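Local coordinates for probable secreted solute-binding lipoprotein (Streptomyces coelicolor, PDB 3I3V) that probably captures a solute outside the cell and delivers it to a membrane transporter, as other bacterial extracellular solute-binding lipoproteins do, at residues H13-T18 / D49-V54; S23-A28 / A317-E322; L27-R32 / R308-P313; T124-A129 / V244-S249; T280-Y285 / V354-V359. All blocks are in the same frame, centred on the assembly; numbering follows the deposited sequence.

Interaction 1: residues H13-T18 / D49-V54; sequences HTQLGT and DDLAQV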
# COMPACT_ATOMS: atom_id res chain seq x y z
N HIS C 13 36.32 9.39 38.86
CA HIS C 13 36.95 10.17 39.93
C HIS C 13 35.92 11.23 40.31
O HIS C 13 35.69 12.17 39.56
CB HIS C 13 38.24 10.82 39.42
CG HIS C 13 39.21 11.15 40.50
ND1 HIS C 13 40.43 11.71 40.26
CD2 HIS C 13 39.13 10.97 41.84
CE1 HIS C 13 41.08 11.86 41.40
NE2 HIS C 13 40.31 11.42 42.37
N THR C 14 35.33 11.07 41.50
CA THR C 14 34.25 11.94 41.97
C THR C 14 34.40 12.55 43.34
O THR C 14 35.02 11.98 44.23
CB THR C 14 32.95 11.14 42.10
OG1 THR C 14 32.89 10.16 41.06
CG2 THR C 14 31.75 12.05 42.03
N GLN C 15 33.75 13.70 43.53
CA GLN C 15 33.74 14.39 44.81
C GLN C 15 32.54 13.88 45.60
O GLN C 15 32.39 14.19 46.78
CB GLN C 15 33.60 15.90 44.62
CG GLN C 15 34.86 16.56 44.11
CD GLN C 15 34.72 18.06 44.04
OE1 GLN C 15 33.75 18.59 43.50
NE2 GLN C 15 35.71 18.77 44.59
N LEU C 16 31.67 13.13 44.92
CA LEU C 16 30.47 12.56 45.53
C LEU C 16 30.74 11.15 46.01
O LEU C 16 31.51 10.42 45.38
CB LEU C 16 29.32 12.50 44.52
CG LEU C 16 28.79 13.80 43.91
CD1 LEU C 16 27.57 13.48 43.07
CD2 LEU C 16 28.44 14.79 45.01
N GLY C 17 30.09 10.75 47.09
CA GLY C 17 30.29 9.40 47.60
C GLY C 17 30.28 9.28 49.11
O GLY C 17 30.08 8.20 49.65
N THR C 18 30.52 10.40 49.79
CA THR C 18 30.52 10.40 51.25
C THR C 18 29.72 11.57 51.82
O THR C 18 28.50 11.50 51.90
CB THR C 18 31.95 10.44 51.81
OG1 THR C 18 32.71 11.47 51.17
CG2 THR C 18 32.63 9.09 51.60
N ASP C 49 38.16 18.42 48.30
CA ASP C 49 38.81 19.64 47.83
C ASP C 49 40.08 19.38 47.04
O ASP C 49 40.49 20.20 46.22
CB ASP C 49 39.11 20.55 49.02
CG ASP C 49 37.86 21.14 49.63
OD1 ASP C 49 37.93 21.67 50.76
OD2 ASP C 49 36.80 21.08 48.97
N ASP C 50 40.72 18.23 47.28
CA ASP C 50 41.95 17.89 46.59
C ASP C 50 41.79 16.94 45.40
O ASP C 50 42.76 16.33 44.95
CB ASP C 50 42.95 17.28 47.58
CG ASP C 50 42.48 15.94 48.13
OD1 ASP C 50 43.27 15.27 48.83
OD2 ASP C 50 41.32 15.55 47.87
N LEU C 51 40.58 16.80 44.87
CA LEU C 51 40.38 15.90 43.73
C LEU C 51 41.15 16.38 42.51
O LEU C 51 41.83 15.60 41.85
CB LEU C 51 38.88 15.78 43.38
CG LEU C 51 38.51 14.95 42.14
CD1 LEU C 51 37.04 14.63 42.18
CD2 LEU C 51 38.85 15.72 40.85
N ALA C 52 41.02 17.67 42.21
CA ALA C 52 41.71 18.27 41.08
C ALA C 52 43.21 17.98 41.13
O ALA C 52 43.80 17.59 40.13
CB ALA C 52 41.47 19.77 41.06
N GLN C 53 43.82 18.15 42.30
CA GLN C 53 45.26 17.89 42.47
C GLN C 53 45.55 16.42 42.23
O GLN C 53 46.48 16.08 41.51
CB GLN C 53 45.74 18.27 43.89
CG GLN C 53 45.78 19.78 44.22
CD GLN C 53 44.39 20.42 44.43
OE1 GLN C 53 44.30 21.64 44.66
NE2 GLN C 53 43.33 19.62 44.35
N VAL C 54 44.76 15.55 42.86
CA VAL C 54 44.94 14.11 42.72
C VAL C 54 44.73 13.68 41.29
O VAL C 54 45.43 12.79 40.80
CB VAL C 54 43.96 13.33 43.61
CG1 VAL C 54 44.16 11.82 43.43
CG2 VAL C 54 44.15 13.73 45.05
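His13 CG stands anti to its backbone N (chi1 -157°), and Leu51 CG does the same (chi1 175°), so the two side chains reach toward each other and meet tip to tip. Leu51 CG sits over the middle of one face of the imidazole, 3.9 Å from the ring centroid and almost on the ring normal, a CH-pi contact. At the ring edge, Val54 CG1 lies 3.7 Å from His13 CE1, so one turn of helix grips the ring on a face and an edge. His13 NE2 is hydrogen-bonded to Asn47 ND2, just before the 49-54 segment, which fixes the turn of the ring. The branch Leu51 CD1 continues past the ring to the strand end: it lies 3.6 Å from Thr14 C and 3.5 Å from Gln15 CG. The layout is that of an alpha/beta lobe of a periplasmic-binding-protein fold, with helix 51-60 laid against the parallel strands 9-14 and 67-70; Val68 and Val70 of the latter also touch Leu51. An alanine at His13 would lose the imidazole under Leu51 and the bond to Asn47, and would probably loosen the start of the helix against the strand. Gln15 crosses Leu51 at about a right angle; its chain runs on extended beyond CG, and NE2 is hydrogen-bonded to Gly48 O.

Interaction 2: residues S23-A28 / A317-E322; sequences SPTYLA and ARFVTE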
# COMPACT_ATOMS: atom_id res chain seq x y z
N SER C 23 25.47 12.78 47.47
CA SER C 23 26.18 11.51 47.56
C SER C 23 25.24 10.31 47.67
O SER C 23 25.41 9.33 46.95
CB SER C 23 27.14 11.50 48.75
OG SER C 23 28.26 12.34 48.53
N PRO C 24 24.24 10.36 48.57
CA PRO C 24 23.30 9.24 48.73
C PRO C 24 22.64 8.85 47.41
O PRO C 24 22.61 7.68 47.04
CB PRO C 24 22.28 9.78 49.74
CG PRO C 24 23.11 10.73 50.58
CD PRO C 24 23.91 11.45 49.51
N THR C 25 22.12 9.83 46.70
CA THR C 25 21.46 9.56 45.44
C THR C 25 22.45 9.17 44.33
O THR C 25 22.08 8.44 43.40
CB THR C 25 20.63 10.75 45.01
OG1 THR C 25 19.79 11.14 46.10
CG2 THR C 25 19.78 10.40 43.81
N TYR C 26 23.70 9.63 44.43
CA TYR C 26 24.69 9.26 43.43
C TYR C 26 25.00 7.78 43.57
O TYR C 26 25.04 7.05 42.58
CB TYR C 26 26.00 10.04 43.59
CG TYR C 26 27.07 9.54 42.64
CD1 TYR C 26 26.93 9.70 41.27
CD2 TYR C 26 28.19 8.87 43.12
CE1 TYR C 26 27.89 9.19 40.39
CE2 TYR C 26 29.16 8.36 42.25
CZ TYR C 26 29.00 8.53 40.89
OH TYR C 26 29.96 8.03 40.02
N LEU C 27 25.21 7.32 44.80
CA LEU C 27 25.50 5.92 45.02
C LEU C 27 24.37 5.04 44.48
O LEU C 27 24.62 4.06 43.77
CB LEU C 27 25.76 5.67 46.52
CG LEU C 27 27.05 6.34 47.04
CD1 LEU C 27 27.23 6.07 48.50
CD2 LEU C 27 28.26 5.82 46.27
N ALA C 28 23.12 5.40 44.78
CA ALA C 28 21.99 4.62 44.29
C ALA C 28 21.96 4.60 42.77
O ALA C 28 21.61 3.60 42.17
CB ALA C 28 20.68 5.18 44.83
N ALA C 317 15.36 13.22 38.06
CA ALA C 317 14.27 13.44 39.01
C ALA C 317 14.58 12.89 40.41
O ALA C 317 14.09 13.41 41.40
CB ALA C 317 12.98 12.81 38.47
N ARG C 318 15.37 11.83 40.50
CA ARG C 318 15.72 11.29 41.81
C ARG C 318 16.62 12.28 42.55
O ARG C 318 16.44 12.51 43.75
CB ARG C 318 16.45 9.94 41.69
CG ARG C 318 15.55 8.76 41.34
CD ARG C 318 16.26 7.43 41.55
NE ARG C 318 15.37 6.39 42.07
CZ ARG C 318 14.44 5.75 41.35
NH1 ARG C 318 14.27 6.03 40.06
NH2 ARG C 318 13.67 4.84 41.94
N PHE C 319 17.58 12.87 41.84
CA PHE C 319 18.46 13.84 42.47
C PHE C 319 17.62 14.98 43.01
O PHE C 319 17.85 15.45 44.13
CB PHE C 319 19.50 14.37 41.47
CG PHE C 319 20.70 13.48 41.34
CD1 PHE C 319 21.66 13.45 42.35
CD2 PHE C 319 20.83 12.61 40.26
CE1 PHE C 319 22.73 12.57 42.29
CE2 PHE C 319 21.90 11.72 40.18
CZ PHE C 319 22.85 11.70 41.20
N VAL C 320 16.64 15.41 42.23
CA VAL C 320 15.74 16.49 42.61
C VAL C 320 14.83 16.10 43.78
O VAL C 320 14.80 16.77 44.81
CB VAL C 320 14.84 16.87 41.42
CG1 VAL C 320 13.80 17.89 41.86
CG2 VAL C 320 15.70 17.43 40.29
N THR C 321 14.10 15.00 43.61
CA THR C 321 13.15 14.49 44.59
C THR C 321 13.72 13.88 45.86
O THR C 321 13.31 14.23 46.96
CB THR C 321 12.22 13.44 43.93
OG1 THR C 321 11.38 14.09 42.97
CG2 THR C 321 11.34 12.76 44.97
N GLU C 322 14.67 12.96 45.71
CA GLU C 322 15.27 12.27 46.84
C GLU C 322 16.41 13.03 47.53
O GLU C 322 16.64 12.87 48.73
CB GLU C 322 15.75 10.88 46.40
CG GLU C 322 14.68 10.09 45.65
CD GLU C 322 15.13 8.70 45.27
OE1 GLU C 322 14.38 8.01 44.54
OE2 GLU C 322 16.23 8.28 45.69
O HOH W 1 18.20 8.86 47.04
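Thr25 points from helix 23-28 toward helix 317-322, and its side chain makes the largest share of the contact. Its CB stands above the CD1-CE1 side of the Phe319 ring, 3.9 Å from CE1. From there CG2, anti to the backbone N, reaches over the centre of one face, 3.9 Å from the centroid and 12° off the normal, a CH-pi contact. The same methyl comes within 3.8 Å of Phe319 N and also meets Arg318 CB, so it rests on backbone and ring alike. The other branch, OG1, turns toward Glu322. One water joins the two: it is 2.9 Å from Thr25 OG1 and donates to Glu322 OE2 at 2.5 Å. Glu322 OE1 forms a salt bridge with Arg318 NE at 3.1 Å, which holds the carboxylate in place at the exposed side of the contact. At the buried end, Phe319 CZ approaches Tyr26 CB at 4.3 Å. The helix segments run roughly antiparallel, with 144° between their directions and 9.6 Å between axes at closest approach. Beneath them, Phe319 makes edge-to-face contacts with Tyr121 and Phe122 and touches Met327 of strand 326-327, while Tyr26 extends to strand 9-14 and helix 300-310.

Interaction 3: residues L27-R32 / R308-P313; sequences LAAVDR and RFMYRP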
# COMPACT_ATOMS: atom_id res chain seq x y z
N LEU C 27 25.21 7.32 44.80
CA LEU C 27 25.50 5.92 45.02
C LEU C 27 24.37 5.04 44.48
O LEU C 27 24.62 4.06 43.77
CB LEU C 27 25.76 5.67 46.52
CG LEU C 27 27.05 6.34 47.04
CD1 LEU C 27 27.23 6.07 48.50
CD2 LEU C 27 28.26 5.82 46.27
N ALA C 28 23.12 5.40 44.78
CA ALA C 28 21.99 4.62 44.29
C ALA C 28 21.96 4.60 42.77
O ALA C 28 21.61 3.60 42.17
CB ALA C 28 20.68 5.18 44.83
N ALA C 29 22.31 5.72 42.14
CA ALA C 29 22.32 5.77 40.68
C ALA C 29 23.39 4.84 40.13
O ALA C 29 23.15 4.15 39.14
CB ALA C 29 22.55 7.20 40.19
N VAL C 30 24.55 4.80 40.77
CA VAL C 30 25.65 3.92 40.35
C VAL C 30 25.21 2.46 40.39
O VAL C 30 25.45 1.71 39.45
CB VAL C 30 26.91 4.07 41.25
CG1 VAL C 30 27.86 2.90 41.02
CG2 VAL C 30 27.63 5.37 40.93
N ASP C 31 24.59 2.07 41.50
CA ASP C 31 24.13 0.69 41.67
C ASP C 31 23.00 0.37 40.71
O ASP C 31 22.84 -0.77 40.29
CB ASP C 31 23.70 0.47 43.11
CG ASP C 31 24.80 0.78 44.09
OD1 ASP C 31 25.95 0.36 43.84
OD2 ASP C 31 24.51 1.44 45.11
N ARG C 32 22.21 1.37 40.36
CA ARG C 32 21.12 1.16 39.43
C ARG C 32 21.77 0.93 38.06
O ARG C 32 21.38 0.01 37.33
CB ARG C 32 20.18 2.37 39.40
CG ARG C 32 18.79 2.08 38.82
CD ARG C 32 18.81 1.81 37.31
NE ARG C 32 17.56 1.21 36.82
CZ ARG C 32 17.13 -0.01 37.16
NH1 ARG C 32 17.84 -0.76 37.99
NH2 ARG C 32 15.99 -0.48 36.67
N ARG C 308 24.49 8.82 29.30
CA ARG C 308 23.10 8.78 28.83
C ARG C 308 22.22 8.45 30.03
O ARG C 308 21.10 8.96 30.14
CB ARG C 308 22.90 7.73 27.74
CG ARG C 308 23.83 7.83 26.55
CD ARG C 308 23.25 7.07 25.38
NE ARG C 308 22.27 7.89 24.69
CZ ARG C 308 22.49 8.46 23.51
NH1 ARG C 308 23.64 8.26 22.90
NH2 ARG C 308 21.57 9.24 22.96
N PHE C 309 22.74 7.60 30.91
CA PHE C 309 22.03 7.17 32.12
C PHE C 309 21.82 8.38 33.05
O PHE C 309 20.69 8.78 33.31
CB PHE C 309 22.85 6.09 32.83
CG PHE C 309 22.27 5.63 34.14
CD1 PHE C 309 21.16 4.80 34.18
CD2 PHE C 309 22.84 6.04 35.35
CE1 PHE C 309 20.63 4.38 35.40
CE2 PHE C 309 22.31 5.62 36.57
CZ PHE C 309 21.21 4.80 36.60
N MSE C 310 22.92 8.96 33.53
CA MSE C 310 22.87 10.12 34.41
C MSE C 310 21.98 11.25 33.88
O MSE C 310 21.36 11.98 34.66
CB MSE C 310 24.29 10.64 34.65
CG MSE C 310 25.18 9.68 35.41
SE MSE C 310 24.55 9.40 37.21
CE MSE C 310 25.55 7.83 37.60
N TYR C 311 21.93 11.40 32.55
CA TYR C 311 21.11 12.43 31.91
C TYR C 311 19.67 11.98 31.66
O TYR C 311 18.84 12.76 31.18
CB TYR C 311 21.73 12.86 30.57
CG TYR C 311 22.59 14.10 30.65
CD1 TYR C 311 22.51 15.09 29.67
CD2 TYR C 311 23.47 14.31 31.71
CE1 TYR C 311 23.27 16.24 29.74
CE2 TYR C 311 24.24 15.46 31.79
CZ TYR C 311 24.13 16.43 30.80
OH TYR C 311 24.88 17.58 30.88
N ARG C 312 19.35 10.73 31.99
CA ARG C 312 17.99 10.24 31.78
C ARG C 312 17.04 10.91 32.78
O ARG C 312 17.34 11.01 33.97
CB ARG C 312 17.94 8.71 31.96
CG ARG C 312 16.91 8.02 31.06
CD ARG C 312 17.19 6.52 30.99
NE ARG C 312 16.90 5.88 32.26
CZ ARG C 312 17.49 4.76 32.67
NH1 ARG C 312 18.40 4.17 31.90
NH2 ARG C 312 17.15 4.23 33.84
N PRO C 313 15.87 11.38 32.30
CA PRO C 313 14.89 12.04 33.16
C PRO C 313 14.59 11.41 34.52
O PRO C 313 14.50 12.11 35.52
CB PRO C 313 13.67 12.14 32.27
CG PRO C 313 14.29 12.38 30.93
CD PRO C 313 15.38 11.33 30.92
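Phe309 is the centre of this contact: its ring end is pressed against helix 27-32 at Ala29 and Arg32. Ala29 O lies 3.1 Å from Phe309 CE2, approaching the ring obliquely, and Ala29 CB is 4.0 Å from the same carbon. On the other side of the ring tip, the aliphatic part of Arg32 crosses the ring edge at about a right angle, with CD 3.7 Å from Phe309 CE1 and CB near CZ. The selenomethionine Met310 adds its terminal methyl, CE, 4.0 Å from Ala29 CB, so the small alanine meets both the phenyl ring and the methyl.

The torsions place these groups. Phe309 CG is anti to the backbone N (chi1 176°), which sends the ring out from its helix, whereas Met310 bends at chi2 (-65°) to bring CE round beside it. Arg32 also leaves anti to its N and bends at chi2, so that CD lies at the ring edge while the guanidinium travels on toward Arg312. Those two like charges come edge to edge, with Arg32 NE 4.3 Å from Arg312 NH2. Glu36 OE2 forms salt bridges to both, and its negative charge would be expected to offset their repulsion; Glu35 and Asp314 take further bonds from Arg32 and Arg312.

Arg32 and Arg312 also pack against Arg32 of a second subunit, so the polar rim belongs to a subunit interface. Within the chain, the C-terminal end of helix 300-310 rests on helix 23-36, where Phe33 meets Phe309 edge-to-face; Val30 touches strand 41-46, and Tyr121 OH bonds Met310 O.

Interaction 4: residues T124-A129 / V244-S249; sequences TNWPVA and VQSAMS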
# COMPACT_ATOMS: atom_id res chain seq x y z
N THR C 124 22.64 25.53 41.55
CA THR C 124 22.23 26.10 42.81
C THR C 124 21.22 27.20 42.60
O THR C 124 21.35 28.02 41.68
CB THR C 124 23.39 26.73 43.59
OG1 THR C 124 24.43 25.77 43.78
CG2 THR C 124 22.89 27.21 44.95
N ASN C 125 20.18 27.18 43.43
CA ASN C 125 19.15 28.20 43.44
C ASN C 125 19.46 28.85 44.77
O ASN C 125 19.56 28.16 45.79
CB ASN C 125 17.75 27.59 43.45
CG ASN C 125 16.98 27.90 42.19
OD1 ASN C 125 17.02 27.15 41.22
ND2 ASN C 125 16.26 29.03 42.20
N TRP C 126 19.63 30.17 44.77
CA TRP C 126 19.99 30.91 45.98
C TRP C 126 19.00 32.06 46.16
O TRP C 126 19.32 33.21 45.86
CB TRP C 126 21.40 31.47 45.78
CG TRP C 126 22.17 31.87 46.99
CD1 TRP C 126 21.74 32.62 48.05
CD2 TRP C 126 23.56 31.61 47.23
NE1 TRP C 126 22.78 32.86 48.92
CE2 TRP C 126 23.91 32.25 48.44
CE3 TRP C 126 24.55 30.90 46.53
CZ2 TRP C 126 25.20 32.20 48.96
CZ3 TRP C 126 25.84 30.85 47.05
CH2 TRP C 126 26.15 31.50 48.26
N PRO C 127 17.78 31.76 46.65
CA PRO C 127 16.76 32.79 46.84
C PRO C 127 16.69 33.45 48.23
O PRO C 127 17.53 33.21 49.10
CB PRO C 127 15.48 32.03 46.53
CG PRO C 127 15.76 30.70 47.20
CD PRO C 127 17.21 30.41 46.82
N VAL C 128 15.66 34.27 48.42
CA VAL C 128 15.42 34.96 49.67
C VAL C 128 14.19 34.36 50.34
O VAL C 128 13.11 34.32 49.75
CB VAL C 128 15.18 36.47 49.45
CG1 VAL C 128 15.06 37.17 50.79
CG2 VAL C 128 16.30 37.08 48.64
N ALA C 129 14.35 33.89 51.58
CA ALA C 129 13.27 33.30 52.34
C ALA C 129 12.69 34.33 53.32
O ALA C 129 13.45 35.02 54.02
CB ALA C 129 13.78 32.08 53.10
N VAL C 244 14.05 37.38 57.80
CA VAL C 244 14.46 37.23 56.40
C VAL C 244 15.86 36.67 56.27
O VAL C 244 16.75 36.99 57.07
CB VAL C 244 14.41 38.57 55.64
CG1 VAL C 244 14.68 38.33 54.15
CG2 VAL C 244 13.04 39.22 55.83
N GLN C 245 16.06 35.85 55.25
CA GLN C 245 17.37 35.25 55.05
C GLN C 245 17.60 34.84 53.62
O GLN C 245 16.80 34.11 53.04
CB GLN C 245 17.50 34.00 55.92
CG GLN C 245 18.80 33.25 55.71
CD GLN C 245 18.78 31.88 56.35
OE1 GLN C 245 19.81 31.39 56.81
NE2 GLN C 245 17.62 31.25 56.37
N SER C 246 18.70 35.32 53.04
CA SER C 246 19.06 34.93 51.68
C SER C 246 20.00 33.74 51.85
O SER C 246 20.97 33.82 52.60
CB SER C 246 19.79 36.06 50.98
OG SER C 246 20.26 35.61 49.72
N ALA C 247 19.75 32.63 51.17
CA ALA C 247 20.64 31.50 51.34
C ALA C 247 20.46 30.42 50.29
O ALA C 247 19.39 30.30 49.71
CB ALA C 247 20.45 30.92 52.73
N MSE C 248 21.51 29.64 50.05
CA MSE C 248 21.45 28.55 49.08
C MSE C 248 20.25 27.67 49.44
O MSE C 248 19.95 27.47 50.61
CB MSE C 248 22.71 27.69 49.16
CG MSE C 248 24.00 28.37 48.74
SE MSE C 248 25.53 27.17 48.99
CE MSE C 248 25.27 26.14 47.38
N SER C 249 19.57 27.13 48.43
CA SER C 249 18.42 26.28 48.70
C SER C 249 18.86 25.11 49.59
O SER C 249 18.09 24.61 50.40
CB SER C 249 17.79 25.78 47.40
OG SER C 249 18.71 25.02 46.64
O HOH W 2 19.43 35.55 47.25
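The indole of Trp126 has one face over the turn at Ala247 and Met248. Met248 CG, of a selenomethionine, sits 3.4 Å from the centroid of the six-membered ring and 14° off its normal, a CH-pi contact, while SE stands obliquely at 4.6 Å from that centroid, a Met-aromatic contact. Ala247 C lies under the five-membered end, 3.4 Å from Trp126 CD1, and Ser246 OG approaches the edge near CD1. The chain of Met248 bends at chi3 (80°) to carry CE past the ring to Thr124 CG2, at 3.6 Å. Trp126 CG is anti to its backbone N (chi1 -160°), which lays the indole across the neighbouring chain.

Four backbone bonds fasten the segments. Ala129 and Gln245 exchange two, the N-H of Ala129 reaching Gln245 O at 2.9 Å, nearly straight but from above the carbonyl plane. Ala247 N donates to Pro127 O and Ser249 N to Asn125 O, 2.8 Å, both nearly along the C=O axis. Water bridges Trp126 O, to which it donates, and Ser246 OG, which donates to it. Farther along the pair, Val128 CG1 packs on Val244 CG1.

An alanine at Trp126 would remove the ring on which Met248 rests and would probably leave the turn after strand 242-246 less firmly held. Ser249 OG and Asn125 N are both bonded to Asp326. The pairing is antiparallel: Ala129 and Gln245 form a hydrogen-bonded pair and Val128 and Ser246 a non-hydrogen-bonded one, within the mixed sheet of an alpha/beta lobe of the periplasmic-binding-protein fold.

Interaction 5: residues T280-Y285 / V354-V359; sequences TVIRAY and VLLPDV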
# COMPACT_ATOMS: atom_id res chain seq x y z
N THR C 280 15.68 39.87 42.56
CA THR C 280 16.79 39.00 42.19
C THR C 280 17.09 37.82 43.10
O THR C 280 16.93 37.89 44.32
CB THR C 280 18.10 39.81 42.07
OG1 THR C 280 18.50 40.25 43.38
CG2 THR C 280 17.90 41.04 41.19
N VAL C 281 17.55 36.73 42.48
CA VAL C 281 17.97 35.54 43.20
C VAL C 281 19.24 35.05 42.50
O VAL C 281 19.37 35.18 41.29
CB VAL C 281 16.91 34.39 43.15
CG1 VAL C 281 15.55 34.91 43.60
CG2 VAL C 281 16.82 33.80 41.75
N ILE C 282 20.18 34.51 43.27
CA ILE C 282 21.43 33.99 42.70
C ILE C 282 21.21 32.59 42.13
O ILE C 282 20.55 31.76 42.73
CB ILE C 282 22.56 33.89 43.77
CG1 ILE C 282 23.02 35.28 44.18
CG2 ILE C 282 23.74 33.08 43.22
CD1 ILE C 282 24.12 35.26 45.25
N ARG C 283 21.77 32.35 40.95
CA ARG C 283 21.70 31.03 40.33
C ARG C 283 23.04 30.77 39.66
O ARG C 283 23.55 31.61 38.91
CB ARG C 283 20.57 30.95 39.30
CG ARG C 283 19.16 30.93 39.91
CD ARG C 283 18.07 30.70 38.86
NE ARG C 283 17.98 29.30 38.40
CZ ARG C 283 17.23 28.90 37.37
NH1 ARG C 283 16.51 29.77 36.68
NH2 ARG C 283 17.21 27.61 37.02
N ALA C 284 23.62 29.61 39.95
CA ALA C 284 24.90 29.19 39.38
C ALA C 284 24.66 27.79 38.83
O ALA C 284 23.95 26.99 39.44
CB ALA C 284 25.98 29.17 40.46
N TYR C 285 25.25 27.49 37.67
CA TYR C 285 25.07 26.19 37.05
C TYR C 285 26.39 25.45 36.91
O TYR C 285 26.49 24.50 36.14
CB TYR C 285 24.46 26.37 35.66
CG TYR C 285 23.16 27.14 35.66
CD1 TYR C 285 21.97 26.55 36.08
CD2 TYR C 285 23.13 28.48 35.26
CE1 TYR C 285 20.78 27.27 36.12
CE2 TYR C 285 21.94 29.21 35.29
CZ TYR C 285 20.77 28.59 35.73
OH TYR C 285 19.61 29.33 35.81
N VAL C 354 20.74 36.64 39.05
CA VAL C 354 21.95 37.45 39.13
C VAL C 354 23.09 36.44 39.25
O VAL C 354 22.85 35.25 39.48
CB VAL C 354 21.97 38.44 40.31
CG1 VAL C 354 20.88 39.47 40.10
CG2 VAL C 354 21.80 37.71 41.63
N LEU C 355 24.32 36.89 39.10
CA LEU C 355 25.41 35.95 39.13
C LEU C 355 26.13 35.65 40.44
O LEU C 355 26.11 36.44 41.39
CB LEU C 355 26.40 36.37 38.03
CG LEU C 355 27.90 36.55 38.18
CD1 LEU C 355 28.47 36.90 36.82
CD2 LEU C 355 28.20 37.66 39.18
N LEU C 356 26.73 34.45 40.49
CA LEU C 356 27.51 33.99 41.63
C LEU C 356 28.96 34.33 41.24
O LEU C 356 29.52 33.71 40.35
CB LEU C 356 27.37 32.48 41.82
CG LEU C 356 28.32 31.94 42.91
CD1 LEU C 356 27.97 32.60 44.22
CD2 LEU C 356 28.22 30.43 43.02
N PRO C 357 29.57 35.30 41.93
CA PRO C 357 30.95 35.75 41.66
C PRO C 357 32.08 34.72 41.71
O PRO C 357 33.06 34.84 40.97
CB PRO C 357 31.15 36.85 42.70
CG PRO C 357 29.75 37.34 42.98
CD PRO C 357 29.00 36.05 43.05
N ASP C 358 31.94 33.72 42.57
CA ASP C 358 32.96 32.69 42.77
C ASP C 358 33.90 32.32 41.63
O ASP C 358 35.12 32.46 41.75
CB ASP C 358 32.29 31.43 43.30
CG ASP C 358 31.70 31.63 44.67
OD1 ASP C 358 31.24 32.75 44.95
OD2 ASP C 358 31.69 30.68 45.47
N VAL C 359 33.34 31.85 40.52
CA VAL C 359 34.15 31.44 39.38
C VAL C 359 35.03 32.54 38.80
O VAL C 359 36.10 32.25 38.28
CB VAL C 359 33.26 30.91 38.23
CG1 VAL C 359 33.96 29.77 37.50
CG2 VAL C 359 31.90 30.49 38.76
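Two backbone bonds flank the bridge between Ile282 and Val354 and set the strands parallel. Val354 N donates to Val281 O at 3.0 Å, with the donor standing above the carbonyl plane and the N-H angle at 154°. The return bond, Arg283 N to Val354 O, is weak at 3.4 Å although fairly straight. Val354 thus both gives and receives with the residues on either side of Ile282, the pattern of a parallel bridge.

Packing follows from the branches of Val354. Its CG1, anti to the carbonyl carbon, lies 3.4 Å from Thr280 CB, a tight carbon pair, while CG2 takes the crowded position between the backbone N and the carbonyl carbon and meets Ile282 CG1 at 3.7 Å. Thr280 OG1 is hydrogen-bonded to Gln180 NE2. Beyond the bridge Leu356 carries the contact on from Val354: Ile282 CG2 touches Leu356 CB at 3.9 Å. Leu356 CG is anti to its backbone N, and the CD2 branch reaches Ala284 CB at 3.6 Å.

Strand 280-284 is bonded on its other side to strand 122-131, where Trp126 touches both Ile282 and Leu356. Helix 172-182 covers the face that carries Ile282 and Leu356, through Lys176 and Gln180, whereas Leu355 turns away toward helix 188-197; the bridge thus joins strand 352-354 to the sheet among these helices.

Overall arrangement
Interactions 1, 2 and 3 cluster in one lobe, and 4 and 5 in the other. Interactions 2 and 3 have centres about 9 Å apart and share helix 23-36, against which the consecutive helices 300-310 and 313-323 pack; interaction 1, about 18 Å from interaction 2, uses strand 9-14, just before that helix. Interactions 4 and 5 lie about 11 Å apart on neighbouring strands 122-131 and 280-284 of one mixed sheet. Along the chain, interaction 1 closes before 4 and 5 open and 4 closes before 5 opens, whereas 2 and 3 span 4 and alternate with 5, so the chain passes repeatedly between lobes, consistent with the two-lobed solute-binding-protein fold.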